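PDB 5J7O: major capsid protein from Faustovirus, which probably forms the trimeric building blocks of the icosahedral capsid shell of this large double-stranded DNA virus, each subunit folding as a double jelly-roll. Local coordinates for residues F100-T112 / Q290-R304. Residues are numbered along the deposited sequence; the frame is centred on the assembly and turned at random.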
loop_
_atom_site.group_PDB
_atom_site.type_symbol
_atom_site.label_atom_id
_atom_site.label_comp_id
_atom_site.label_asym_id
_atom_site.label_seq_id
_atom_site.Cartn_x
_atom_site.Cartn_y
_atom_site.Cartn_z
ATOM N N PHE B 100 35.924 0.794 5.824
ATOM C CA PHE B 100 34.952 0.083 5.006
ATOM C C PHE B 100 33.607 0.072 5.718
ATOM O O PHE B 100 33.536 0.042 6.949
ATOM C CB PHE B 100 35.404 -1.351 4.651
ATOM C CG PHE B 100 35.842 -2.181 5.827
ATOM C CD1 PHE B 100 37.162 -2.163 6.250
ATOM C CD2 PHE B 100 34.947 -3.013 6.478
ATOM C CE1 PHE B 100 37.573 -2.939 7.319
ATOM C CE2 PHE B 100 35.351 -3.792 7.548
ATOM C CZ PHE B 100 36.666 -3.754 7.968
ATOM N N SER B 101 32.537 0.112 4.922
ATOM C CA SER B 101 31.201 0.342 5.456
ATOM C C SER B 101 30.210 -0.718 4.990
ATOM O O SER B 101 30.404 -1.911 5.241
ATOM C CB SER B 101 30.714 1.737 5.058
ATOM O OG SER B 101 29.555 2.107 5.786
ATOM N N ASP B 102 29.147 -0.290 4.310
ATOM C CA ASP B 102 28.060 -1.194 3.959
ATOM C C ASP B 102 28.518 -2.241 2.949
ATOM O O ASP B 102 29.381 -1.994 2.102
ATOM C CB ASP B 102 26.871 -0.409 3.402
ATOM C CG ASP B 102 27.252 0.486 2.239
ATOM O OD1 ASP B 102 27.908 1.522 2.478
ATOM O OD2 ASP B 102 26.886 0.161 1.089
ATOM N N MET B 103 27.924 -3.429 3.051
ATOM C CA MET B 103 28.286 -4.565 2.217
ATOM C C MET B 103 27.036 -5.190 1.615
ATOM O O MET B 103 25.991 -5.264 2.268
ATOM C CB MET B 103 29.061 -5.620 3.017
ATOM C CG MET B 103 30.378 -5.120 3.584
ATOM S SD MET B 103 31.302 -6.407 4.446
ATOM C CE MET B 103 32.779 -5.504 4.904
ATOM N N VAL B 104 27.155 -5.638 0.370
ATOM C CA VAL B 104 26.062 -6.298 -0.334
ATOM C C VAL B 104 26.666 -7.349 -1.257
ATOM O O VAL B 104 27.722 -7.133 -1.858
ATOM C CB VAL B 104 25.189 -5.276 -1.098
ATOM C CG1 VAL B 104 25.984 -4.576 -2.191
ATOM C CG2 VAL B 104 23.950 -5.941 -1.664
ATOM N N VAL B 105 26.005 -8.500 -1.349
ATOM C CA VAL B 105 26.534 -9.660 -2.059
ATOM C C VAL B 105 25.660 -9.927 -3.276
ATOM O O VAL B 105 24.454 -10.168 -3.146
ATOM C CB VAL B 105 26.600 -10.897 -1.152
ATOM C CG1 VAL B 105 27.046 -12.109 -1.947
ATOM C CG2 VAL B 105 27.539 -10.650 0.016
ATOM N N HIS B 106 26.272 -9.890 -4.457
ATOM C CA HIS B 106 25.581 -10.234 -5.692
ATOM C C HIS B 106 25.567 -11.749 -5.855
ATOM O O HIS B 106 26.626 -12.381 -5.885
ATOM C CB HIS B 106 26.265 -9.571 -6.886
ATOM C CG HIS B 106 25.699 -9.976 -8.213
ATOM N ND1 HIS B 106 26.473 -10.088 -9.348
ATOM C CD2 HIS B 106 24.436 -10.288 -8.586
ATOM C CE1 HIS B 106 25.712 -10.457 -10.363
ATOM N NE2 HIS B 106 24.471 -10.585 -9.928
ATOM N N VAL B 107 24.374 -12.332 -5.945
ATOM C CA VAL B 107 24.210 -13.761 -6.180
ATOM C C VAL B 107 23.490 -13.947 -7.507
ATOM O O VAL B 107 22.518 -13.244 -7.799
ATOM C CB VAL B 107 23.436 -14.453 -5.041
ATOM C CG1 VAL B 107 23.472 -15.966 -5.219
ATOM C CG2 VAL B 107 24.005 -14.053 -3.689
ATOM N N GLN B 108 23.969 -14.897 -8.308
ATOM C CA GLN B 108 23.431 -15.146 -9.639
ATOM C C GLN B 108 23.139 -16.631 -9.780
ATOM O O GLN B 108 24.054 -17.457 -9.703
ATOM C CB GLN B 108 24.412 -14.681 -10.719
ATOM C CG GLN B 108 23.776 -14.412 -12.069
ATOM C CD GLN B 108 24.758 -13.811 -13.055
ATOM O OE1 GLN B 108 25.802 -14.393 -13.341
ATOM N NE2 GLN B 108 24.429 -12.634 -13.575
ATOM N N LEU B 109 21.870 -16.967 -9.990
ATOM C CA LEU B 109 21.420 -18.348 -10.100
ATOM C C LEU B 109 20.922 -18.602 -11.517
ATOM O O LEU B 109 20.113 -17.830 -12.042
ATOM C CB LEU B 109 20.323 -18.642 -9.077
ATOM C CG LEU B 109 20.704 -18.289 -7.637
ATOM C CD1 LEU B 109 19.527 -18.477 -6.690
ATOM C CD2 LEU B 109 21.899 -19.114 -7.181
ATOM N N ALA B 110 21.404 -19.684 -12.124
ATOM C CA ALA B 110 21.132 -19.946 -13.531
ATOM C C ALA B 110 19.644 -20.169 -13.774
ATOM O O ALA B 110 18.919 -20.679 -12.914
ATOM C CB ALA B 110 21.926 -21.164 -14.005
ATOM N N ALA B 111 19.191 -19.765 -14.961
ATOM C CA ALA B 111 17.839 -20.090 -15.393
ATOM C C ALA B 111 17.643 -21.598 -15.359
ATOM O O ALA B 111 18.546 -22.367 -15.704
ATOM C CB ALA B 111 17.583 -19.548 -16.800
ATOM N N THR B 112 16.461 -22.027 -14.926
ATOM C CA THR B 112 16.278 -23.426 -14.577
ATOM C C THR B 112 14.847 -23.854 -14.873
ATOM O O THR B 112 13.927 -23.034 -14.925
ATOM C CB THR B 112 16.628 -23.665 -13.102
ATOM O OG1 THR B 112 16.674 -25.069 -12.831
ATOM C CG2 THR B 112 15.603 -23.005 -12.196
ATOM N N GLN B 290 12.128 -20.538 -14.993
ATOM C CA GLN B 290 12.444 -19.358 -14.203
ATOM C C GLN B 290 13.689 -18.693 -14.773
ATOM O O GLN B 290 14.681 -19.365 -15.071
ATOM C CB GLN B 290 12.662 -19.729 -12.735
ATOM C CG GLN B 290 11.380 -19.932 -11.939
ATOM C CD GLN B 290 10.690 -18.627 -11.590
ATOM O OE1 GLN B 290 11.271 -17.548 -11.718
ATOM N NE2 GLN B 290 9.444 -18.719 -11.143
ATOM N N GLU B 291 13.632 -17.375 -14.935
ATOM C CA GLU B 291 14.752 -16.646 -15.503
ATOM C C GLU B 291 15.918 -16.611 -14.518
ATOM O O GLU B 291 15.788 -16.956 -13.340
ATOM C CB GLU B 291 14.330 -15.226 -15.879
ATOM C CG GLU B 291 12.998 -15.150 -16.601
ATOM C CD GLU B 291 12.708 -13.762 -17.133
ATOM O OE1 GLU B 291 11.570 -13.526 -17.591
ATOM O OE2 GLU B 291 13.619 -12.909 -17.095
ATOM N N GLN B 292 17.076 -16.187 -15.022
ATOM C CA GLN B 292 18.256 -16.038 -14.180
ATOM C C GLN B 292 17.966 -15.074 -13.038
ATOM O O GLN B 292 17.714 -13.887 -13.264
ATOM C CB GLN B 292 19.435 -15.540 -15.013
ATOM C CG GLN B 292 20.694 -15.269 -14.202
ATOM C CD GLN B 292 21.775 -14.582 -15.015
ATOM O OE1 GLN B 292 21.808 -13.355 -15.114
ATOM N NE2 GLN B 292 22.667 -15.372 -15.600
ATOM N N LEU B 293 17.994 -15.589 -11.811
ATOM C CA LEU B 293 17.682 -14.780 -10.641
ATOM C C LEU B 293 18.930 -14.030 -10.192
ATOM O O LEU B 293 19.950 -14.647 -9.867
ATOM C CB LEU B 293 17.139 -15.659 -9.517
ATOM C CG LEU B 293 16.592 -14.915 -8.297
ATOM C CD1 LEU B 293 15.463 -13.982 -8.705
ATOM C CD2 LEU B 293 16.119 -15.896 -7.235
ATOM N N ASN B 294 18.847 -12.703 -10.175
ATOM C CA ASN B 294 19.944 -11.845 -9.744
ATOM C C ASN B 294 19.534 -11.132 -8.466
ATOM O O ASN B 294 18.522 -10.423 -8.442
ATOM C CB ASN B 294 20.314 -10.837 -10.831
ATOM C CG ASN B 294 21.037 -11.477 -11.995
ATOM O OD1 ASN B 294 22.265 -11.552 -12.011
ATOM N ND2 ASN B 294 20.278 -11.943 -12.980
ATOM N N MET B 295 20.318 -11.321 -7.410
ATOM C CA MET B 295 20.043 -10.721 -6.116
ATOM C C MET B 295 21.270 -9.963 -5.632
ATOM O O MET B 295 22.408 -10.356 -5.897
ATOM C CB MET B 295 19.643 -11.784 -5.082
ATOM C CG MET B 295 18.419 -12.597 -5.477
ATOM S SD MET B 295 17.990 -13.889 -4.293
ATOM C CE MET B 295 19.427 -14.953 -4.399
ATOM N N PHE B 296 21.021 -8.858 -4.936
ATOM C CA PHE B 296 22.044 -8.111 -4.209
ATOM C C PHE B 296 21.622 -8.144 -2.745
ATOM O O PHE B 296 20.889 -7.270 -2.278
ATOM C CB PHE B 296 22.186 -6.678 -4.733
ATOM C CG PHE B 296 23.117 -6.547 -5.906
ATOM C CD1 PHE B 296 22.692 -6.871 -7.183
ATOM C CD2 PHE B 296 24.412 -6.087 -5.734
ATOM C CE1 PHE B 296 23.544 -6.747 -8.266
ATOM C CE2 PHE B 296 25.269 -5.960 -6.812
ATOM C CZ PHE B 296 24.834 -6.290 -8.080
ATOM N N VAL B 297 22.078 -9.164 -2.025
ATOM C CA VAL B 297 21.669 -9.382 -0.642
ATOM C C VAL B 297 22.543 -8.529 0.272
ATOM O O VAL B 297 23.758 -8.760 0.353
ATOM C CB VAL B 297 21.756 -10.866 -0.256
ATOM C CG1 VAL B 297 21.262 -11.074 1.168
ATOM C CG2 VAL B 297 20.950 -11.712 -1.229
ATOM N N PRO B 298 21.976 -7.548 0.968
ATOM C CA PRO B 298 22.783 -6.738 1.883
ATOM C C PRO B 298 23.175 -7.528 3.120
ATOM O O PRO B 298 22.428 -8.382 3.606
ATOM C CB PRO B 298 21.854 -5.571 2.246
ATOM C CG PRO B 298 20.722 -5.631 1.245
ATOM C CD PRO B 298 20.586 -7.073 0.892
ATOM N N LEU B 299 24.366 -7.230 3.634
ATOM C CA LEU B 299 24.865 -7.858 4.852
ATOM C C LEU B 299 24.496 -6.967 6.033
ATOM O O LEU B 299 24.996 -5.844 6.155
ATOM C CB LEU B 299 26.370 -8.090 4.765
ATOM C CG LEU B 299 26.816 -8.951 3.578
ATOM C CD1 LEU B 299 28.272 -9.361 3.721
ATOM C CD2 LEU B 299 25.922 -10.174 3.416
ATOM N N LEU B 300 23.624 -7.474 6.903
ATOM C CA LEU B 300 22.944 -6.653 7.905
ATOM C C LEU B 300 23.772 -6.533 9.188
ATOM O O LEU B 300 23.322 -6.859 10.286
ATOM C CB LEU B 300 21.565 -7.234 8.196
ATOM C CG LEU B 300 20.747 -7.679 6.982
ATOM C CD1 LEU B 300 19.727 -8.734 7.384
ATOM C CD2 LEU B 300 20.057 -6.492 6.329
ATOM N N PHE B 301 24.998 -6.040 9.037
ATOM C CA PHE B 301 25.851 -5.773 10.185
ATOM C C PHE B 301 25.717 -4.315 10.626
ATOM O O PHE B 301 25.147 -3.474 9.927
ATOM C CB PHE B 301 27.308 -6.105 9.867
ATOM C CG PHE B 301 27.576 -7.574 9.691
ATOM C CD1 PHE B 301 27.421 -8.453 10.751
ATOM C CD2 PHE B 301 28.004 -8.072 8.472
ATOM C CE1 PHE B 301 27.674 -9.803 10.593
ATOM C CE2 PHE B 301 28.260 -9.421 8.309
ATOM C CZ PHE B 301 28.094 -10.287 9.370
ATOM N N TRP B 302 26.259 -4.022 11.812
ATOM C CA TRP B 302 26.094 -2.690 12.389
ATOM C C TRP B 302 26.864 -1.642 11.594
ATOM O O TRP B 302 26.417 -0.496 11.479
ATOM C CB TRP B 302 26.538 -2.690 13.856
ATOM C CG TRP B 302 28.014 -2.521 14.016
ATOM C CD1 TRP B 302 28.688 -1.350 14.202
ATOM C CD2 TRP B 302 29.007 -3.551 13.968
ATOM N NE1 TRP B 302 30.038 -1.585 14.280
ATOM C CE2 TRP B 302 30.261 -2.930 14.139
ATOM C CE3 TRP B 302 28.959 -4.939 13.802
ATOM C CZ2 TRP B 302 31.452 -3.647 14.149
ATOM C CZ3 TRP B 302 30.143 -5.648 13.813
ATOM C CH2 TRP B 302 31.372 -5.001 13.984
ATOM N N PHE B 303 28.001 -2.021 11.003
ATOM C CA PHE B 303 28.891 -1.043 10.387
ATOM C C PHE B 303 28.375 -0.622 9.019
ATOM O O PHE B 303 29.130 -0.097 8.196
ATOM C CB PHE B 303 30.320 -1.591 10.282
ATOM C CG PHE B 303 30.417 -2.933 9.621
ATOM C CD1 PHE B 303 30.427 -3.049 8.238
ATOM C CD2 PHE B 303 30.521 -4.081 10.384
ATOM C CE1 PHE B 303 30.531 -4.290 7.633
ATOM C CE2 PHE B 303 30.630 -5.324 9.786
ATOM C CZ PHE B 303 30.631 -5.428 8.408
ATOM N N ARG B 304 27.089 -0.869 8.758
ATOM C CA ARG B 304 26.461 -0.312 7.570
ATOM C C ARG B 304 26.279 1.192 7.706
ATOM O O ARG B 304 26.342 1.919 6.706
ATOM C CB ARG B 304 25.121 -1.008 7.327
ATOM C CG ARG B 304 24.180 -0.306 6.363
ATOM C CD ARG B 304 23.093 -1.266 5.906
ATOM N NE ARG B 304 23.687 -2.475 5.345
ATOM C CZ ARG B 304 24.003 -2.621 4.063
ATOM N NH1 ARG B 304 23.768 -1.635 3.209
ATOM N NH2 ARG B 304 24.550 -3.750 3.634
HETATM O O HOH W 1 16.588 -19.726 -12.113
#
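Asn-294 OD1 takes two side-chain donors from strand 100-109. His-106 NE2 reaches it at 3.2 Å, in the plane of both groups, and Gln-108 NE2 at 2.9 Å. The His-106 ring lies nearly coplanar with the Asn-294 amide, whereas the Gln-108 amide stands almost perpendicular to it (85°). Asn-294 ND2 turns back to Gln-292 OE1. The bonds at OD1 and ND2 fix the rotation of the Asn-294 amide, and Gln-390 hydrogen-bonds Gln-292 NE2 in turn. His-106 CB lies over one face of the Phe-296 ring, 3.9 Å from its centroid. With CG anti to its N (chi1 174°), the imidazole runs on beside Phe-296 toward Asn-294. The two rings are near parallel but barely overlap. Val-104 CG2 meets the edge of Phe-296.

On the other face of the sheet, Met-295 CE lies 4.1 Å from Val-107 CB, and Val-105 CG2 packs on Leu-299 CD2. Further along, the extended Met-103 brings SD to the edge of the Phe-303 ring, a Met-aromatic contact. Asp-102 CB sits over one face of the Arg-304 guanidinium, 3.3 Å from NH1. In the second subunit, Tyr-548 hydrogen-bonds both Asp-102 and Arg-304, and Asn-552 hydrogen-bonds Arg-304. The strands pair antiparallel, with strand 389-401 also beside 100-109, in a jelly-roll sheet of the capsid protein.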